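Aminotransferase (PDB 6L1O) catalyses pyridoxal-phosphate-dependent transfer of an amino group in the pathway by which Bacillus subtilis makes the dipeptide antibiotic bacilysin. Local coordinates at residues B[64-69]-B[268-273]; B[96-101]-B[260-265]; B[123-128]-B[142-147]; B[127-132]-B[356-361]. All blocks are in the same frame, centred on the assembly; numbering follows the deposited sequence.

In the fold
Of the four, contact 3 is the one buried contact, two neighbouring strands joined by regular backbone hydrogen bonds; the others are partly buried. Contact 4 shares G127 and Y128 with it and carries the chain on into the cofactor site; N125 of contact 3 also binds residues 360-361 of contact 4. Contact 2 reaches the same mixed sheet at its far end, where strand 97-100 meets a helix through one side-chain bond, apolar tips and a water. Contact 1 lies in irregular loops, its centre about 26 Å from the centre of the chain, and its segment 268-273 comes just after 260-265 of contact 2. Its residues serve the active site of the second subunit, whereas contact 4 lines that of its own chain.

Contact 1. Residues B[64-69]-B[268-273]. With TYR (tyrosine), chain C; PMP (4'-deoxy-4'-aminopyridoxal-5'-phosphate), chain D.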
# COMPACT_ATOMS: atom_id res chain seq x y z
N HIS B 64 -5.90 15.29 -8.72
CA HIS B 64 -7.12 14.80 -8.11
C HIS B 64 -7.61 13.49 -8.69
O HIS B 64 -8.22 12.70 -7.98
CB HIS B 64 -8.21 15.86 -8.17
CG HIS B 64 -7.85 17.13 -7.45
ND1 HIS B 64 -8.70 18.19 -7.36
CD2 HIS B 64 -6.73 17.50 -6.80
CE1 HIS B 64 -8.12 19.17 -6.68
NE2 HIS B 64 -6.91 18.77 -6.37
N GLY B 65 -7.37 13.28 -10.00
CA GLY B 65 -7.83 12.12 -10.70
C GLY B 65 -6.79 11.05 -10.78
O GLY B 65 -5.72 11.22 -10.18
N TYR B 66 -7.06 9.94 -11.47
CA TYR B 66 -6.12 8.84 -11.56
C TYR B 66 -4.86 9.26 -12.28
O TYR B 66 -4.90 9.93 -13.28
CB TYR B 66 -6.74 7.60 -12.26
CG TYR B 66 -7.79 6.87 -11.47
CD1 TYR B 66 -7.45 6.16 -10.27
CD2 TYR B 66 -9.12 6.87 -11.86
CE1 TYR B 66 -8.42 5.47 -9.56
CE2 TYR B 66 -10.09 6.18 -11.14
CZ TYR B 66 -9.72 5.47 -9.98
OH TYR B 66 -10.68 4.82 -9.26
N GLY B 67 -3.72 8.81 -11.77
CA GLY B 67 -2.44 9.06 -12.38
C GLY B 67 -1.88 7.77 -12.96
O GLY B 67 -2.54 6.75 -12.93
N PRO B 68 -0.65 7.83 -13.47
CA PRO B 68 0.05 6.65 -14.01
C PRO B 68 0.22 5.60 -12.93
O PRO B 68 0.62 5.96 -11.81
CB PRO B 68 1.45 7.21 -14.43
CG PRO B 68 1.33 8.68 -14.40
CD PRO B 68 0.19 9.04 -13.47
N PHE B 69 -0.01 4.31 -13.27
CA PHE B 69 0.10 3.21 -12.36
C PHE B 69 1.47 3.20 -11.66
O PHE B 69 1.58 2.82 -10.53
CB PHE B 69 -0.08 1.85 -13.06
CG PHE B 69 -1.50 1.47 -13.34
CD1 PHE B 69 -2.52 2.42 -13.45
CD2 PHE B 69 -1.83 0.13 -13.57
CE1 PHE B 69 -3.82 2.04 -13.72
CE2 PHE B 69 -3.14 -0.25 -13.85
CZ PHE B 69 -4.13 0.72 -13.92
N VAL B 268 -2.36 -4.03 -7.89
CA VAL B 268 -2.73 -3.66 -6.52
C VAL B 268 -2.93 -2.14 -6.33
O VAL B 268 -3.78 -1.69 -5.51
CB VAL B 268 -1.69 -4.20 -5.53
CG1 VAL B 268 -2.07 -3.83 -4.10
CG2 VAL B 268 -1.54 -5.70 -5.65
N PHE B 269 -2.18 -1.36 -7.11
CA PHE B 269 -2.11 0.12 -6.95
C PHE B 269 -2.41 0.91 -8.20
O PHE B 269 -2.41 0.38 -9.29
CB PHE B 269 -0.73 0.49 -6.45
CG PHE B 269 -0.39 -0.13 -5.14
CD1 PHE B 269 -1.17 0.10 -4.02
CD2 PHE B 269 0.67 -0.96 -5.04
CE1 PHE B 269 -0.84 -0.51 -2.80
CE2 PHE B 269 1.01 -1.56 -3.83
CZ PHE B 269 0.26 -1.33 -2.71
N VAL B 270 -2.74 2.17 -8.02
CA VAL B 270 -2.72 3.11 -9.12
C VAL B 270 -1.83 4.28 -8.66
O VAL B 270 -2.30 5.39 -8.34
CB VAL B 270 -4.11 3.65 -9.49
CG1 VAL B 270 -4.05 4.46 -10.79
CG2 VAL B 270 -5.16 2.54 -9.65
N GLY B 271 -0.54 4.02 -8.63
CA GLY B 271 0.41 5.04 -8.16
C GLY B 271 0.14 5.48 -6.74
O GLY B 271 -0.26 4.69 -5.89
N MET B 272 0.37 6.75 -6.50
CA MET B 272 0.10 7.39 -5.24
C MET B 272 -0.19 8.89 -5.47
O MET B 272 0.08 9.40 -6.55
CB MET B 272 1.27 7.18 -4.33
CG MET B 272 2.61 7.59 -4.88
SD MET B 272 3.87 7.78 -3.58
CE MET B 272 2.90 8.71 -2.43
N PHE B 273 -0.74 9.58 -4.48
CA PHE B 273 -1.16 10.95 -4.63
C PHE B 273 -0.05 11.81 -5.18
O PHE B 273 1.06 11.83 -4.67
CB PHE B 273 -1.71 11.52 -3.32
CG PHE B 273 -2.30 12.90 -3.43
CD1 PHE B 273 -3.35 13.15 -4.28
CD2 PHE B 273 -1.82 13.96 -2.64
CE1 PHE B 273 -3.91 14.42 -4.36
CE2 PHE B 273 -2.40 15.20 -2.71
CZ PHE B 273 -3.42 15.43 -3.60
CA TYR C . -12.64 2.80 -12.79
C TYR C . -12.81 1.89 -13.97
O TYR C . -13.36 0.79 -13.77
CB TYR C . -11.18 3.22 -12.52
CG TYR C . -10.02 2.20 -12.47
CD1 TYR C . -9.86 1.20 -13.41
CD2 TYR C . -9.07 2.30 -11.48
CE1 TYR C . -8.79 0.33 -13.35
CE2 TYR C . -8.01 1.44 -11.43
CZ TYR C . -7.87 0.46 -12.36
OH TYR C . -6.80 -0.35 -12.23
OXT TYR C . -12.43 2.37 -15.03
N1 PMP D . -14.38 -1.44 -7.45
C2 PMP D . -15.10 -1.06 -8.48
C2A PMP D . -16.37 -1.76 -8.83
C3 PMP D . -14.65 0.09 -9.29
O3 PMP D . -15.25 0.61 -10.34
C4 PMP D . -13.39 0.69 -8.86
C4A PMP D . -12.89 1.85 -9.62
N4A PMP D . -12.32 1.20 -10.71
C5 PMP D . -12.67 0.14 -7.73
C6 PMP D . -13.25 -0.91 -7.08
C5A PMP D . -11.34 0.74 -7.30
O4P PMP D . -11.34 2.09 -7.02
P PMP D . -10.25 2.82 -6.17
O1P PMP D . -9.13 1.97 -6.05
O2P PMP D . -10.02 3.98 -6.92
O3P PMP D . -10.88 3.10 -4.93
O HOH W 1 -3.60 7.47 -9.19
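F69 and V270 bring their CA atoms to 4.3 Å where two irregular loops pass, and the direct backbone bond there, from G271 N to F69 O, is weak (3.1 Å, with 124° at the hydrogen). A water adds a second bridge, accepting from G67 N and donating to V270 O, from which it lies 2.6 Å away. V270 CG1, anti to the backbone N (chi1 -171°), sits among G67 O, F69 CD1 and Y66 CD1, the last at 3.8 Å. Its CG2 instead meets CE2 of the bound tyrosine at 3.5 Å. Y66 carries the same ligand over one ring face, with tyrosine CD2 offset toward the rim, and its OH donates to PMP O2P (2.6 Å), an oxygen lying in the ring plane. F69 closes the far end of the ligand, its CZ 3.3 Å from the tyrosine OH. Further hydrogen bonds to tyrosine and PMP come from the second subunit, for example from its N178 and S238, and K104 of that subunit makes a cation-pi contact with F69. The chemistry thus implies an active site shared across the dimer, with apolar walls for the ring of the bound tyrosine and a hydroxyl for the phosphate.

Contact 2. Residues B[96-101]-B[260-265]; sequences EVALFG and AVNEFQ
F100 and V261 reach toward each other tip to tip where strand 97-100, at the edge of the mixed sheet of the aminotransferase fold, is covered by helix 255-266. The axes of strand 97-100 and of the helical segment 260-265 come within 9.0 Å, and their directions differ by 39°. V261 CG1 supplies the apolar contact, lying 3.7 Å from F100 CE1 and 3.8 Å from A98 CB. One turn further along the helix, Q265 crosses F100 at about a right angle. Its chain is extended beyond CG, and the amide NE2 donates to L99 O (2.9 Å), almost along the C=O axis. The other amide atom, OE1, approaches the edge of the F100 ring near its plane, 3.2 Å from CD1, with the ring and amide planes 79° apart. OE1 is buried and has no hydrogen-bonding partner in the model, and the faintly positive ring edge may offset part of that cost. Farther out, helix 103-114 packs on this group of side chains, with V109 against both F100 and Q265 and L110 against V261. L99 turns its side chain away from helix 255-266, to L75 and I79 of helix 73-87. Strand 249-253 holds the edge strand by backbone bonds, such as that between A98 and A251. At the other end of the contact a water donates to V97 O at 2.8 Å and to N262 OD1 at 2.6 Å.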
# COMPACT_ATOMS: atom_id res chain seq x y z
N GLU B 96 14.67 1.67 -14.18
CA GLU B 96 15.35 1.14 -12.98
C GLU B 96 14.80 1.70 -11.66
O GLU B 96 15.45 1.59 -10.64
CB GLU B 96 16.84 1.42 -13.09
CG GLU B 96 17.50 0.62 -14.20
CD GLU B 96 19.01 0.89 -14.38
OE1 GLU B 96 19.46 2.07 -14.30
OE2 GLU B 96 19.75 -0.10 -14.64
N VAL B 97 13.63 2.28 -11.69
CA VAL B 97 13.03 2.87 -10.49
C VAL B 97 11.61 2.39 -10.30
O VAL B 97 10.82 2.40 -11.23
CB VAL B 97 13.01 4.41 -10.58
CG1 VAL B 97 12.44 5.03 -9.29
CG2 VAL B 97 14.42 4.94 -10.87
N ALA B 98 11.26 2.02 -9.07
CA ALA B 98 9.90 1.76 -8.71
C ALA B 98 9.59 2.46 -7.39
O ALA B 98 10.46 2.53 -6.54
CB ALA B 98 9.63 0.28 -8.59
N LEU B 99 8.34 2.94 -7.25
CA LEU B 99 7.86 3.63 -6.04
C LEU B 99 7.06 2.73 -5.15
O LEU B 99 6.33 1.84 -5.61
CB LEU B 99 6.95 4.81 -6.45
CG LEU B 99 7.44 5.67 -7.60
CD1 LEU B 99 6.49 6.82 -7.87
CD2 LEU B 99 8.80 6.20 -7.26
N PHE B 100 7.13 3.00 -3.85
CA PHE B 100 6.44 2.22 -2.84
C PHE B 100 5.77 3.16 -1.81
O PHE B 100 6.28 4.24 -1.56
CB PHE B 100 7.45 1.38 -2.06
CG PHE B 100 8.10 0.28 -2.84
CD1 PHE B 100 7.34 -0.68 -3.47
CD2 PHE B 100 9.46 0.23 -2.96
CE1 PHE B 100 7.94 -1.71 -4.17
CE2 PHE B 100 10.08 -0.78 -3.68
CZ PHE B 100 9.30 -1.77 -4.27
N GLY B 101 4.70 2.70 -1.19
CA GLY B 101 4.11 3.40 -0.06
C GLY B 101 4.86 3.09 1.23
O GLY B 101 4.29 2.48 2.16
N ALA B 260 9.34 -6.84 -12.47
CA ALA B 260 8.50 -7.73 -11.66
C ALA B 260 7.71 -6.93 -10.63
O ALA B 260 6.51 -7.14 -10.45
CB ALA B 260 9.34 -8.77 -10.99
N VAL B 261 8.38 -5.97 -9.99
CA VAL B 261 7.70 -5.05 -9.06
C VAL B 261 6.56 -4.34 -9.72
O VAL B 261 5.45 -4.30 -9.19
CB VAL B 261 8.69 -4.00 -8.50
CG1 VAL B 261 7.92 -2.96 -7.69
CG2 VAL B 261 9.74 -4.69 -7.64
N ASN B 262 6.82 -3.79 -10.90
CA ASN B 262 5.84 -3.05 -11.63
C ASN B 262 4.66 -3.90 -12.04
O ASN B 262 3.53 -3.49 -11.95
CB ASN B 262 6.47 -2.43 -12.87
CG ASN B 262 7.26 -1.16 -12.59
OD1 ASN B 262 7.07 -0.46 -11.59
ND2 ASN B 262 8.09 -0.81 -13.55
N GLU B 263 4.93 -5.14 -12.44
CA GLU B 263 3.85 -6.05 -12.75
C GLU B 263 2.93 -6.34 -11.57
O GLU B 263 1.71 -6.23 -11.68
CB GLU B 263 4.43 -7.32 -13.38
CG GLU B 263 4.92 -7.02 -14.84
CD GLU B 263 5.81 -8.10 -15.46
OE1 GLU B 263 5.89 -9.22 -14.95
OE2 GLU B 263 6.47 -7.84 -16.48
N PHE B 264 3.51 -6.67 -10.43
CA PHE B 264 2.77 -6.87 -9.19
C PHE B 264 1.96 -5.67 -8.83
O PHE B 264 0.77 -5.71 -8.61
CB PHE B 264 3.76 -7.17 -8.04
CG PHE B 264 3.08 -7.56 -6.76
CD1 PHE B 264 2.95 -8.89 -6.37
CD2 PHE B 264 2.63 -6.58 -5.88
CE1 PHE B 264 2.29 -9.23 -5.17
CE2 PHE B 264 2.00 -6.92 -4.71
CZ PHE B 264 1.84 -8.23 -4.35
N GLN B 265 2.62 -4.54 -8.77
CA GLN B 265 1.97 -3.31 -8.36
C GLN B 265 0.87 -2.83 -9.31
O GLN B 265 -0.08 -2.18 -8.86
CB GLN B 265 3.09 -2.26 -8.07
CG GLN B 265 3.23 -2.15 -6.63
CD GLN B 265 4.30 -1.27 -6.04
OE1 GLN B 265 4.60 -1.46 -4.86
NE2 GLN B 265 4.93 -0.37 -6.82
O HOH W 2 8.13 1.93 -11.84

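Contact 3. Residues B[123-128]-B[142-147]. With PLP (pyridoxal-5'-phosphate), chain E.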
# COMPACT_ATOMS: atom_id res chain seq x y z
N VAL B 123 18.99 -13.98 5.88
CA VAL B 123 18.67 -12.84 6.69
C VAL B 123 19.70 -12.63 7.80
O VAL B 123 20.06 -13.57 8.50
CB VAL B 123 17.27 -12.97 7.36
CG1 VAL B 123 16.95 -11.80 8.27
CG2 VAL B 123 16.18 -13.08 6.31
N PRO B 124 20.16 -11.38 7.98
CA PRO B 124 21.14 -11.11 9.06
C PRO B 124 20.57 -11.26 10.45
O PRO B 124 19.39 -10.97 10.73
CB PRO B 124 21.62 -9.66 8.74
CG PRO B 124 20.51 -9.08 8.01
CD PRO B 124 19.92 -10.18 7.17
N ASN B 125 21.43 -11.70 11.38
CA ASN B 125 21.08 -11.85 12.80
C ASN B 125 22.26 -11.19 13.55
O ASN B 125 23.37 -11.74 13.57
CB ASN B 125 20.87 -13.32 13.15
CG ASN B 125 20.57 -13.57 14.60
OD1 ASN B 125 20.44 -12.68 15.41
ND2 ASN B 125 20.47 -14.84 14.95
N PRO B 126 22.03 -10.02 14.15
CA PRO B 126 20.73 -9.32 14.28
C PRO B 126 20.27 -8.65 13.02
O PRO B 126 21.06 -8.36 12.16
CB PRO B 126 20.97 -8.29 15.39
CG PRO B 126 22.41 -8.13 15.47
CD PRO B 126 23.06 -9.40 15.00
N GLY B 127 18.96 -8.38 12.94
CA GLY B 127 18.39 -7.77 11.75
C GLY B 127 16.99 -7.20 12.04
O GLY B 127 16.27 -7.64 12.94
N TYR B 128 16.63 -6.22 11.25
CA TYR B 128 15.28 -5.65 11.26
C TYR B 128 14.20 -6.77 11.24
O TYR B 128 14.10 -7.51 10.26
CB TYR B 128 15.15 -4.79 10.05
CG TYR B 128 14.00 -3.87 9.95
CD1 TYR B 128 13.71 -2.97 10.99
CD2 TYR B 128 13.24 -3.79 8.78
CE1 TYR B 128 12.67 -2.08 10.90
CE2 TYR B 128 12.20 -2.86 8.65
CZ TYR B 128 11.95 -2.00 9.70
OH TYR B 128 10.93 -1.10 9.61
N LEU B 142 13.68 -19.15 6.31
CA LEU B 142 14.75 -18.26 6.70
C LEU B 142 16.04 -19.00 7.05
O LEU B 142 16.00 -20.02 7.75
CB LEU B 142 14.25 -17.42 7.87
CG LEU B 142 15.29 -16.59 8.61
CD1 LEU B 142 14.71 -15.21 8.91
CD2 LEU B 142 15.72 -17.29 9.89
N TYR B 143 17.16 -18.51 6.54
CA TYR B 143 18.48 -18.98 6.93
C TYR B 143 19.28 -17.79 7.45
O TYR B 143 19.47 -16.81 6.74
CB TYR B 143 19.19 -19.67 5.76
CG TYR B 143 20.52 -20.28 6.12
CD1 TYR B 143 20.62 -21.64 6.50
CD2 TYR B 143 21.70 -19.52 6.12
CE1 TYR B 143 21.86 -22.21 6.85
CE2 TYR B 143 22.93 -20.09 6.49
CZ TYR B 143 23.00 -21.43 6.84
OH TYR B 143 24.23 -21.99 7.17
N GLU B 144 19.78 -17.89 8.69
CA GLU B 144 20.49 -16.78 9.36
C GLU B 144 21.94 -16.54 8.92
O GLU B 144 22.71 -17.48 8.71
CB GLU B 144 20.42 -16.96 10.85
CG GLU B 144 19.02 -16.88 11.40
CD GLU B 144 18.92 -17.14 12.89
OE1 GLU B 144 19.95 -17.41 13.54
OE2 GLU B 144 17.80 -17.07 13.43
N MET B 145 22.29 -15.27 8.71
CA MET B 145 23.68 -14.86 8.56
C MET B 145 24.07 -14.10 9.81
O MET B 145 23.61 -13.00 10.03
CB MET B 145 23.90 -14.01 7.33
CG MET B 145 23.37 -14.57 6.01
SD MET B 145 23.79 -13.43 4.67
CE MET B 145 22.64 -12.10 5.05
N PRO B 146 24.92 -14.70 10.68
CA PRO B 146 25.22 -14.04 11.94
C PRO B 146 26.15 -12.83 11.78
O PRO B 146 27.12 -12.85 11.00
CB PRO B 146 25.86 -15.15 12.77
CG PRO B 146 26.41 -16.08 11.80
CD PRO B 146 25.46 -16.08 10.64
N LEU B 147 25.82 -11.74 12.44
CA LEU B 147 26.67 -10.54 12.42
C LEU B 147 27.35 -10.46 13.77
O LEU B 147 26.70 -10.25 14.81
CB LEU B 147 25.85 -9.28 12.12
CG LEU B 147 24.86 -9.28 10.97
CD1 LEU B 147 24.19 -7.92 10.80
CD2 LEU B 147 25.49 -9.77 9.68
N1 PLP E . 14.55 -0.54 7.09
C2 PLP E . 15.01 -0.40 8.34
C2A PLP E . 16.07 -1.30 8.90
C3 PLP E . 14.41 0.57 9.23
O3 PLP E . 14.77 0.75 10.50
C4 PLP E . 13.41 1.41 8.66
C4A PLP E . 12.57 2.12 9.68
C5 PLP E . 12.97 1.20 7.28
C6 PLP E . 13.61 0.22 6.53
C5A PLP E . 11.98 2.09 6.60
O4P PLP E . 10.71 2.08 7.10
P PLP E . 9.52 2.84 6.27
O1P PLP E . 8.47 1.79 6.10
O2P PLP E . 10.04 3.45 4.99
O3P PLP E . 9.09 3.94 7.19
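V123 and L142 cross at about a right angle, L142 CD1 resting against both CB and CG2 of V123, 3.7 Å from CG2. P124 and M145, on the other face of the sheet, lie side by side and point the same way; a bend at chi3 (-72°) sets M145 CE 3.9 Å from P124 CD. N125 and E144, on the V123 face, cross obliquely with amide and carboxylate planes 81° apart, and the bond from N125 ND2 to E144 OE1 is weak (3.0 Å). The stronger grip on this amide is elsewhere: N361 N donates to OD1, and S360 OG is hydrogen-bonded to ND2. The strands, 120-125 and 141-146, are the parallel pair of a beta-alpha-beta unit whose crossover contains helix 130-137. Backbone bonds run in turn from V123 N to Y143 O, M145 N to V123 O, N125 N to M145 O and L147 N to N125 O, the last at 2.7 Å. Helix 130-137 backs the first pair, with I135 on V123 and L132 on L142. Past the strand end the peptide before P126 is cis, and L147 crosses the P126 ring obliquely. L147 CD1 lies 3.7 Å from P124 CB and 3.4 Å from P126 O.

Contact 4. Residues B[127-132]-B[356-361]; sequences GYPEYL and EIFGSN. With PLP (pyridoxal-5'-phosphate), chain E.
G127 and P129, in the turn that leads from strand 120-125 into helix 130-137 at the PLP site, meet I357 and F358 of a loop in the C-terminal part of the class I aminotransferase fold. One backbone bond joins the two: G127 N donates to F358 O at 2.9 Å, in the carbonyl plane and on a lone pair, with 148° at the hydrogen. The F358 ring presents its edge to the same glycine, G127 O lying in the ring plane 3.5 Å from CD1. Over the centre of one face of this ring sits I357 CD1. I357 CG1 stands in the crowded position between backbone N and carbonyl carbon (chi1 76°), and chi2 of 109° then sets CD1 over the ring. I357 CD1 also packs on P129 CG at 3.6 Å, and P129 CD reaches F358 CD1 obliquely at 3.7 Å, so the proline ring is held by both neighbours. Between these anchored residues Y128 turns away from the loop toward the cofactor: PLP C2 lies over the centre of its ring, 3.6 Å above the plane. The opposite face has E130 N near its rim. Y131 meets Y128 edge-to-face, and its OH is hydrogen-bonded to D206, itself a residue of the cofactor pocket. Within the loop, G359 N donates to E356 O at 3.0 Å.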
# COMPACT_ATOMS: atom_id res chain seq x y z
N GLY B 127 18.96 -8.38 12.94
CA GLY B 127 18.39 -7.77 11.75
C GLY B 127 16.99 -7.20 12.04
O GLY B 127 16.27 -7.64 12.94
N TYR B 128 16.63 -6.22 11.25
CA TYR B 128 15.28 -5.65 11.26
C TYR B 128 14.20 -6.77 11.24
O TYR B 128 14.10 -7.51 10.26
CB TYR B 128 15.15 -4.79 10.05
CG TYR B 128 14.00 -3.87 9.95
CD1 TYR B 128 13.71 -2.97 10.99
CD2 TYR B 128 13.24 -3.79 8.78
CE1 TYR B 128 12.67 -2.08 10.90
CE2 TYR B 128 12.20 -2.86 8.65
CZ TYR B 128 11.95 -2.00 9.70
OH TYR B 128 10.93 -1.10 9.61
N PRO B 129 13.39 -6.88 12.30
CA PRO B 129 12.40 -7.98 12.40
C PRO B 129 11.36 -7.98 11.26
O PRO B 129 10.75 -9.00 10.97
CB PRO B 129 11.72 -7.75 13.76
CG PRO B 129 12.13 -6.42 14.20
CD PRO B 129 13.42 -6.07 13.52
N GLU B 130 11.15 -6.86 10.60
CA GLU B 130 10.14 -6.84 9.55
C GLU B 130 10.53 -7.63 8.34
O GLU B 130 9.65 -8.04 7.59
CB GLU B 130 9.73 -5.38 9.17
CG GLU B 130 8.79 -4.71 10.17
CD GLU B 130 7.44 -5.47 10.38
OE1 GLU B 130 6.85 -6.04 9.38
OE2 GLU B 130 6.95 -5.49 11.56
N TYR B 131 11.82 -7.95 8.17
CA TYR B 131 12.26 -8.85 7.10
C TYR B 131 11.52 -10.18 7.18
O TYR B 131 11.28 -10.82 6.17
CB TYR B 131 13.78 -9.11 7.12
CG TYR B 131 14.65 -7.90 6.94
CD1 TYR B 131 14.22 -6.82 6.17
CD2 TYR B 131 15.91 -7.81 7.56
CE1 TYR B 131 14.98 -5.70 6.02
CE2 TYR B 131 16.71 -6.66 7.39
CZ TYR B 131 16.23 -5.61 6.64
OH TYR B 131 16.93 -4.45 6.50
N LEU B 132 11.19 -10.60 8.40
CA LEU B 132 10.53 -11.87 8.65
C LEU B 132 9.12 -11.97 8.08
O LEU B 132 8.73 -13.02 7.60
CB LEU B 132 10.52 -12.19 10.12
CG LEU B 132 11.53 -13.27 10.50
CD1 LEU B 132 11.51 -13.58 12.00
CD2 LEU B 132 11.16 -14.57 9.74
N GLU B 356 17.12 -8.87 21.55
CA GLU B 356 16.64 -10.14 21.01
C GLU B 356 15.43 -10.03 20.11
O GLU B 356 15.14 -10.94 19.36
CB GLU B 356 16.45 -11.18 22.09
CG GLU B 356 15.47 -10.85 23.16
CD GLU B 356 15.75 -11.72 24.41
OE1 GLU B 356 15.30 -12.90 24.41
OE2 GLU B 356 16.44 -11.25 25.34
N ILE B 357 14.78 -8.87 20.06
CA ILE B 357 13.77 -8.76 19.06
C ILE B 357 14.36 -8.72 17.65
O ILE B 357 13.65 -9.01 16.66
CB ILE B 357 12.78 -7.60 19.27
CG1 ILE B 357 13.37 -6.30 18.91
CG2 ILE B 357 12.21 -7.60 20.68
CD1 ILE B 357 12.78 -5.74 17.67
N PHE B 358 15.65 -8.43 17.55
CA PHE B 358 16.37 -8.48 16.28
C PHE B 358 16.97 -9.86 15.96
O PHE B 358 17.60 -10.03 14.93
CB PHE B 358 17.46 -7.41 16.28
CG PHE B 358 16.95 -6.03 16.58
CD1 PHE B 358 16.37 -5.28 15.59
CD2 PHE B 358 17.02 -5.52 17.87
CE1 PHE B 358 15.85 -4.03 15.88
CE2 PHE B 358 16.52 -4.27 18.16
CZ PHE B 358 15.91 -3.54 17.16
N GLY B 359 16.83 -10.81 16.88
CA GLY B 359 17.33 -12.18 16.67
C GLY B 359 18.20 -12.60 17.84
O GLY B 359 18.57 -11.80 18.70
N SER B 360 18.56 -13.87 17.85
CA SER B 360 19.30 -14.45 18.99
C SER B 360 20.66 -13.78 19.25
O SER B 360 21.13 -13.72 20.38
CB SER B 360 19.49 -15.96 18.76
OG SER B 360 20.21 -16.16 17.59
N ASN B 361 21.29 -13.26 18.20
CA ASN B 361 22.56 -12.58 18.38
C ASN B 361 22.49 -11.21 19.02
O ASN B 361 23.52 -10.62 19.26
CB ASN B 361 23.33 -12.46 17.08
CG ASN B 361 24.04 -13.71 16.76
OD1 ASN B 361 24.79 -14.20 17.58
ND2 ASN B 361 23.80 -14.27 15.54
N1 PLP E . 14.55 -0.54 7.09
C2 PLP E . 15.01 -0.40 8.34
C2A PLP E . 16.07 -1.30 8.90
C3 PLP E . 14.41 0.57 9.23
O3 PLP E . 14.77 0.75 10.50
C4 PLP E . 13.41 1.41 8.66
C4A PLP E . 12.57 2.12 9.68
C5 PLP E . 12.97 1.20 7.28
C6 PLP E . 13.61 0.22 6.53
C5A PLP E . 11.98 2.09 6.60
O4P PLP E . 10.71 2.08 7.10
P PLP E . 9.52 2.84 6.27
O1P PLP E . 8.47 1.79 6.10
O2P PLP E . 10.04 3.45 4.99
O3P PLP E . 9.09 3.94 7.19